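Local coordinates for protein pyruvate kinase (Pseudomonas aeruginosa, PDB 6QXL) that probably catalyses the last step of glycolysis, passing phosphate from phosphoenolpyruvate to ADP to give pyruvate and ATP, at residues I363-M368 and S394-S399; I380-L383 and F388-L391. All blocks are in the same frame, centred on the assembly; numbering follows the deposited sequence.

Contact 1 of 2, residues I363-M368 and S394-S399; sequences IALASM and SRIRSS
No flat group enters the junction of L365 and M368 with I396 and S398; the guanidinium of R395 turns away to its own segment. S394 OG lies at its edge, within 5° of the plane, and accepts a nearly straight bond from R395 NH2 (2.9 Å). NH2 also forms a salt bridge with D311, while R395 NE reaches L391 O.

The junction itself is aliphatic. L365 CD2 meets I396 CG1 at 3.6 Å, the two side chains crossing at about a right angle. M368 instead slides past I396 in the opposite direction, its CB 3.8 Å from I396 CG2, so that I396 is touched on two branches. The methionine is bent at both chi2 (-48°) and chi3 (-71°), which carries CE past the isoleucine to S398 CB, a tight 3.3 Å approach.

This is how pyruvate kinase joins the first helix of its C-terminal alpha/beta domain, 359-373, to the loop leading from helix 388-394 into strand 402-406. N372 of the same helix adds polar ties, since its OD1 bonds to S398 OG and its ND2 to R397 O. S398 OG bonds V400 N as well, and S398 N is hydrogen-bonded to Y309 OH, from the barrel domain. Within the helix, S367 OG reaches I363 O at 2.7 Å, from the opposite face of that carbonyl to S367 N. L365, which meets I396 with one methyl, also packs on F356 and on Y369 of a neighbouring subunit.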
ATOM      1  N   ILE A 363       6.782 -18.960 -16.113  1.00 34.95           N
ATOM      2  CA  ILE A 363       8.076 -19.402 -15.619  1.00 33.84           C
ATOM      3  C   ILE A 363       9.036 -18.229 -15.530  1.00 31.35           C
ATOM      4  O   ILE A 363       9.837 -18.143 -14.588  1.00 27.35           O
ATOM      5  CB  ILE A 363       8.694 -20.502 -16.523  1.00 37.77           C
ATOM      6  CG1 ILE A 363       7.808 -21.752 -16.566  1.00 37.55           C
ATOM      7  CG2 ILE A 363      10.087 -20.884 -16.037  1.00 35.80           C
ATOM      8  CD1 ILE A 363       7.864 -22.577 -15.290  1.00 41.93           C
ATOM      9  N   ALA A 364       8.977 -17.330 -16.506  1.00 31.56           N
ATOM     10  CA  ALA A 364       9.820 -16.135 -16.447  1.00 33.78           C
ATOM     11  C   ALA A 364       9.498 -15.319 -15.198  1.00 31.86           C
ATOM     12  O   ALA A 364      10.393 -15.014 -14.393  1.00 30.10           O
ATOM     13  CB  ALA A 364       9.643 -15.285 -17.686  1.00 36.50           C
ATOM     14  N   LEU A 365       8.213 -15.029 -15.003  1.00 30.13           N
ATOM     15  CA  LEU A 365       7.809 -14.239 -13.841  1.00 31.01           C
ATOM     16  C   LEU A 365       8.154 -14.939 -12.540  1.00 32.99           C
ATOM     17  O   LEU A 365       8.640 -14.305 -11.602  1.00 24.99           O
ATOM     18  CB  LEU A 365       6.337 -13.897 -13.905  1.00 32.03           C
ATOM     19  CG  LEU A 365       6.033 -13.004 -15.116  1.00 33.32           C
ATOM     20  CD1 LEU A 365       4.572 -12.722 -15.293  1.00 32.95           C
ATOM     21  CD2 LEU A 365       6.812 -11.682 -15.043  1.00 37.18           C
ATOM     22  N   ALA A 366       7.954 -16.258 -12.504  1.00 35.01           N
ATOM     23  CA  ALA A 366       8.238 -17.017 -11.300  1.00 33.34           C
ATOM     24  C   ALA A 366       9.717 -16.997 -10.949  1.00 33.93           C
ATOM     25  O   ALA A 366      10.080 -17.018  -9.771  1.00 37.41           O
ATOM     26  CB  ALA A 366       7.746 -18.442 -11.459  1.00 37.30           C
ATOM     27  N   SER A 367      10.570 -16.944 -11.969  1.00 34.57           N
ATOM     28  CA  SER A 367      12.009 -16.892 -11.750  1.00 33.64           C
ATOM     29  C   SER A 367      12.432 -15.550 -11.195  1.00 32.09           C
ATOM     30  O   SER A 367      13.272 -15.485 -10.289  1.00 26.48           O
ATOM     31  CB  SER A 367      12.769 -17.167 -13.049  1.00 37.79           C
ATOM     32  OG  SER A 367      12.369 -18.387 -13.632  1.00 37.61           O
ATOM     33  N   MET A 368      11.869 -14.472 -11.738  1.00 29.76           N
ATOM     34  CA  MET A 368      12.205 -13.143 -11.205  1.00 32.07           C
ATOM     35  C   MET A 368      11.745 -12.999  -9.764  1.00 31.27           C
ATOM     36  O   MET A 368      12.503 -12.504  -8.918  1.00 29.72           O
ATOM     37  CB  MET A 368      11.637 -12.045 -12.075  1.00 33.28           C
ATOM     38  CG  MET A 368      12.206 -12.058 -13.486  1.00 38.41           C
ATOM     39  SD  MET A 368      14.003 -12.189 -13.564  1.00 40.80           S
ATOM     40  CE  MET A 368      14.500 -10.575 -12.989  1.00 42.24           C
ATOM     41  N   SER A 394      13.158  -9.772 -18.158  1.00 40.84           N
ATOM     42  CA  SER A 394      13.765  -8.458 -18.029  1.00 39.50           C
ATOM     43  C   SER A 394      12.751  -7.311 -17.947  1.00 38.20           C
ATOM     44  O   SER A 394      13.142  -6.179 -17.709  1.00 39.07           O
ATOM     45  CB  SER A 394      14.755  -8.239 -19.169  1.00 35.52           C
ATOM     46  OG  SER A 394      14.113  -8.308 -20.417  1.00 34.02           O
ATOM     47  N   ARG A 395      11.460  -7.610 -18.119  1.00 37.99           N
ATOM     48  CA  ARG A 395      10.414  -6.640 -17.799  1.00 35.83           C
ATOM     49  C   ARG A 395      10.242  -6.398 -16.301  1.00 36.67           C
ATOM     50  O   ARG A 395       9.592  -5.459 -15.918  1.00 38.46           O
ATOM     51  CB  ARG A 395       9.056  -7.063 -18.345  1.00 38.20           C
ATOM     52  CG  ARG A 395       8.953  -7.379 -19.823  1.00 36.55           C
ATOM     53  CD  ARG A 395       9.526  -6.322 -20.719  1.00 35.18           C
ATOM     54  NE  ARG A 395      10.985  -6.419 -20.763  1.00 34.45           N
ATOM     55  CZ  ARG A 395      11.783  -5.464 -21.204  1.00 29.73           C
ATOM     56  NH1 ARG A 395      11.282  -4.308 -21.643  1.00 26.84           N
ATOM     57  NH2 ARG A 395      13.091  -5.659 -21.164  1.00 29.51           N
ATOM     58  N   ILE A 396      10.818  -7.238 -15.459  1.00 40.83           N
ATOM     59  CA  ILE A 396      10.626  -7.147 -14.021  1.00 40.08           C
ATOM     60  C   ILE A 396      11.835  -6.488 -13.399  1.00 39.72           C
ATOM     61  O   ILE A 396      12.968  -6.861 -13.678  1.00 43.81           O
ATOM     62  CB  ILE A 396      10.435  -8.562 -13.427  1.00 38.07           C
ATOM     63  CG1 ILE A 396       9.238  -9.256 -14.062  1.00 39.46           C
ATOM     64  CG2 ILE A 396      10.258  -8.512 -11.937  1.00 38.15           C
ATOM     65  CD1 ILE A 396       7.957  -8.485 -13.929  1.00 42.27           C
ATOM     66  N   ARG A 397      11.595  -5.522 -12.526  1.00 39.54           N
ATOM     67  CA  ARG A 397      12.700  -4.839 -11.880  1.00 38.12           C
ATOM     68  C   ARG A 397      13.495  -5.833 -11.079  1.00 40.52           C
ATOM     69  O   ARG A 397      12.921  -6.604 -10.318  1.00 43.92           O
ATOM     70  CB  ARG A 397      12.221  -3.732 -10.959  1.00 41.92           C
ATOM     71  CG  ARG A 397      11.684  -2.495 -11.665  1.00 43.62           C
ATOM     72  CD  ARG A 397      10.997  -1.571 -10.659  1.00 46.89           C
ATOM     73  NE  ARG A 397      11.441  -0.175 -10.832  1.00 45.32           N
ATOM     74  CZ  ARG A 397      10.859   0.695 -11.626  1.00 46.35           C
ATOM     75  NH1 ARG A 397       9.773   0.380 -12.332  1.00 49.38           N
ATOM     76  NH2 ARG A 397      11.374   1.894 -11.738  1.00 50.40           N
ATOM     77  N   SER A 398      14.809  -5.817 -11.255  1.00 41.05           N
ATOM     78  CA  SER A 398      15.703  -6.670 -10.503  1.00 38.50           C
ATOM     79  C   SER A 398      17.128  -6.198 -10.688  1.00 37.85           C
ATOM     80  O   SER A 398      17.417  -5.412 -11.578  1.00 37.70           O
ATOM     81  CB  SER A 398      15.583  -8.119 -11.010  1.00 40.67           C
ATOM     82  OG  SER A 398      16.535  -8.971 -10.380  1.00 39.32           O
ATOM     83  N   SER A 399      18.031  -6.681  -9.855  1.00 40.68           N
ATOM     84  CA  SER A 399      19.458  -6.522 -10.136  1.00 45.90           C
ATOM     85  C   SER A 399      20.188  -7.853 -10.410  1.00 49.74           C
ATOM     86  O   SER A 399      21.406  -7.867 -10.528  1.00 48.67           O
ATOM     87  CB  SER A 399      20.111  -5.781  -8.977  1.00 44.55           C
ATOM     88  OG  SER A 399      19.961  -6.511  -7.800  1.00 50.13           O
TER

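Contact 2 of 2, residues I380-L383 and F388-L391; sequences IICL and FTPL. With G6P (6-O-phosphono-alpha-D-glucopyranose), chain M.
C382 presses its sulfur against the first turn of helix 388-394, where T389 and P390 receive it. SG stands 3.4 Å from T389 CG2 and 3.6 Å from P390 CD, and these three side chains form the close-packed part of the contact. SG, anti to the backbone N (chi1 179°), is placed to meet that turn.

T389 divides its side chain between two tasks. Its methyl goes to the sulfur, while OG1, held beside the residue's own backbone N (chi1 -62°), turns to the phosphate of glucose-6-phosphate. T389 N donates to G6P O2P at 3.1 Å (161°). T389 OG1 lies 3.1 Å from G6P O2P and is also hydrogen-bonded to T470 OG1. A phosphate at a helix N-terminus is probably favoured by the helix dipole.

By contrast, F388 is partly exposed and touches nothing on the strand; its side chain approaches the phosphate with CB, 3.8 Å from G6P O3P. The ligand is held by polar bonds instead of close apolar packing: T384, S386, S463, A466, G468 and G469 add further hydrogen bonds, and L383 O faces the sugar O1, whose position is less certain.

Strand 377-383 runs in the sheet between 402-406 and 455-461. Helix 388-394 is the crossover of this beta-alpha-beta unit, with P390 resting on I402 and A404, while helix 436-446 packs against I381 and L383.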
ATOM      1  N   ILE A 380      20.683 -16.046 -13.457  1.00 36.70           N
ATOM      2  CA  ILE A 380      19.624 -16.798 -14.090  1.00 36.70           C
ATOM      3  C   ILE A 380      20.108 -17.299 -15.428  1.00 37.52           C
ATOM      4  O   ILE A 380      20.461 -16.513 -16.294  1.00 38.18           O
ATOM      5  CB  ILE A 380      18.375 -15.936 -14.300  1.00 39.25           C
ATOM      6  CG1 ILE A 380      17.849 -15.455 -12.936  1.00 43.84           C
ATOM      7  CG2 ILE A 380      17.332 -16.705 -15.109  1.00 37.09           C
ATOM      8  CD1 ILE A 380      16.585 -14.684 -13.017  1.00 48.67           C
ATOM      9  N   ILE A 381      20.138 -18.626 -15.583  1.00 44.38           N
ATOM     10  CA  ILE A 381      20.530 -19.301 -16.811  1.00 42.76           C
ATOM     11  C   ILE A 381      19.241 -19.578 -17.553  1.00 42.79           C
ATOM     12  O   ILE A 381      18.479 -20.471 -17.194  1.00 44.56           O
ATOM     13  CB  ILE A 381      21.300 -20.590 -16.499  1.00 40.80           C
ATOM     14  CG1 ILE A 381      22.632 -20.231 -15.840  1.00 44.14           C
ATOM     15  CG2 ILE A 381      21.553 -21.414 -17.758  1.00 41.50           C
ATOM     16  CD1 ILE A 381      23.426 -21.443 -15.373  1.00 50.22           C
ATOM     17  N   CYS A 382      18.997 -18.809 -18.599  1.00 44.50           N
ATOM     18  CA  CYS A 382      17.779 -18.958 -19.368  1.00 46.00           C
ATOM     19  C   CYS A 382      18.124 -19.555 -20.728  1.00 45.25           C
ATOM     20  O   CYS A 382      18.644 -18.867 -21.604  1.00 44.27           O
ATOM     21  CB  CYS A 382      17.088 -17.613 -19.500  1.00 44.46           C
ATOM     22  SG  CYS A 382      15.582 -17.737 -20.466  1.00 55.58           S
ATOM     23  N   LEU A 383      17.844 -20.842 -20.898  1.00 46.97           N
ATOM     24  CA  LEU A 383      18.036 -21.497 -22.180  1.00 46.21           C
ATOM     25  C   LEU A 383      16.909 -21.056 -23.074  1.00 46.96           C
ATOM     26  O   LEU A 383      15.753 -21.340 -22.791  1.00 47.07           O
ATOM     27  CB  LEU A 383      18.044 -23.017 -22.049  1.00 44.02           C
ATOM     28  CG  LEU A 383      18.964 -23.654 -21.026  1.00 45.96           C
ATOM     29  CD1 LEU A 383      19.009 -25.163 -21.310  1.00 51.27           C
ATOM     30  CD2 LEU A 383      20.358 -23.052 -20.996  1.00 44.16           C
ATOM     31  N   PHE A 388      12.667 -14.890 -26.344  1.00 35.95           N
ATOM     32  CA  PHE A 388      11.398 -14.506 -25.741  1.00 36.64           C
ATOM     33  C   PHE A 388      11.352 -14.665 -24.224  1.00 36.21           C
ATOM     34  O   PHE A 388      10.830 -13.809 -23.519  1.00 36.12           O
ATOM     35  CB  PHE A 388      10.244 -15.293 -26.353  1.00 34.46           C
ATOM     36  CG  PHE A 388       8.914 -14.957 -25.767  1.00 40.34           C
ATOM     37  CD1 PHE A 388       8.239 -13.810 -26.158  1.00 43.99           C
ATOM     38  CD2 PHE A 388       8.330 -15.771 -24.798  1.00 46.77           C
ATOM     39  CE1 PHE A 388       6.991 -13.483 -25.634  1.00 44.40           C
ATOM     40  CE2 PHE A 388       7.097 -15.464 -24.239  1.00 44.57           C
ATOM     41  CZ  PHE A 388       6.426 -14.305 -24.665  1.00 45.23           C
ATOM     42  N   THR A 389      11.860 -15.768 -23.720  1.00 37.98           N
ATOM     43  CA  THR A 389      11.822 -15.975 -22.284  1.00 39.03           C
ATOM     44  C   THR A 389      12.591 -14.892 -21.511  1.00 35.81           C
ATOM     45  O   THR A 389      12.050 -14.327 -20.589  1.00 38.35           O
ATOM     46  CB  THR A 389      12.231 -17.413 -21.920  1.00 38.87           C
ATOM     47  OG1 THR A 389      11.301 -18.322 -22.498  1.00 36.26           O
ATOM     48  CG2 THR A 389      12.191 -17.619 -20.425  1.00 40.21           C
ATOM     49  N   PRO A 390      13.827 -14.574 -21.893  1.00 38.48           N
ATOM     50  CA  PRO A 390      14.531 -13.500 -21.164  1.00 40.87           C
ATOM     51  C   PRO A 390      13.977 -12.091 -21.461  1.00 39.17           C
ATOM     52  O   PRO A 390      14.190 -11.187 -20.677  1.00 41.10           O
ATOM     53  CB  PRO A 390      15.989 -13.651 -21.598  1.00 41.92           C
ATOM     54  CG  PRO A 390      15.890 -14.256 -22.948  1.00 43.65           C
ATOM     55  CD  PRO A 390      14.699 -15.186 -22.909  1.00 42.18           C
ATOM     56  N   LEU A 391      13.239 -11.915 -22.550  1.00 35.48           N
ATOM     57  CA  LEU A 391      12.494 -10.685 -22.725  1.00 34.69           C
ATOM     58  C   LEU A 391      11.520 -10.472 -21.574  1.00 38.27           C
ATOM     59  O   LEU A 391      11.481  -9.392 -20.986  1.00 38.15           O
ATOM     60  CB  LEU A 391      11.748 -10.692 -24.054  1.00 34.98           C
ATOM     61  CG  LEU A 391      10.782  -9.521 -24.290  1.00 34.59           C
ATOM     62  CD1 LEU A 391      11.517  -8.217 -24.367  1.00 35.84           C
ATOM     63  CD2 LEU A 391       9.997  -9.714 -25.553  1.00 36.62           C
TER
HETATM   64  C1  G6P M 501      14.627 -23.741 -24.306  1.00 66.04           C
HETATM   65  C2  G6P M 501      14.670 -24.912 -25.267  1.00 67.39           C
HETATM   66  C3  G6P M 501      13.198 -25.251 -25.467  1.00 64.36           C
HETATM   67  C4  G6P M 501      12.251 -24.068 -25.396  1.00 56.96           C
HETATM   68  C5  G6P M 501      13.068 -22.888 -25.896  1.00 57.88           C
HETATM   69  C6  G6P M 501      12.173 -21.681 -26.112  1.00 63.32           C
HETATM   70  O1  G6P M 501      15.959 -23.687 -23.817  1.00 69.92           O
HETATM   71  O2  G6P M 501      15.403 -24.626 -26.487  1.00 59.39           O
HETATM   72  O3  G6P M 501      12.952 -26.035 -24.329  1.00 74.37           O
HETATM   73  O4  G6P M 501      11.014 -24.329 -26.109  1.00 53.71           O
HETATM   74  O5  G6P M 501      14.129 -22.588 -24.991  1.00 57.88           O
HETATM   75  O6  G6P M 501      12.808 -20.430 -25.924  1.00 59.97           O
HETATM   76  P   G6P M 501      12.009 -19.035 -26.278  1.00 56.21           P
HETATM   77  O1P G6P M 501      12.339 -18.686 -27.709  1.00 61.83           O
HETATM   78  O2P G6P M 501      12.794 -18.362 -25.176  1.00 40.07           O
HETATM   79  O3P G6P M 501      10.462 -19.129 -26.267  1.00 46.90           O

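How the contacts relate
Both contacts lie in the C-terminal alpha/beta domain, their centres about 9 Å apart, and illustrate how consecutive helices and a strand pack helix on sheet. Helix 359-373 leads into strand 377-383, which leads into helix 388-394 and then the loop to 402-406; contact 1 takes the outer two pieces of this run and contact 2 the inner two. They touch directly, M368 SD lying 3.6 Å from I380 CD1 and A364 CB 3.9 Å from T389 O. Contact 2 carries the glucose-6-phosphate end, whereas contact 1 faces a neighbouring subunit and the barrel domain. This packing may link the regulator site to the subunit interface, while the magnesium site at E223 and D250 belongs to the barrel domain.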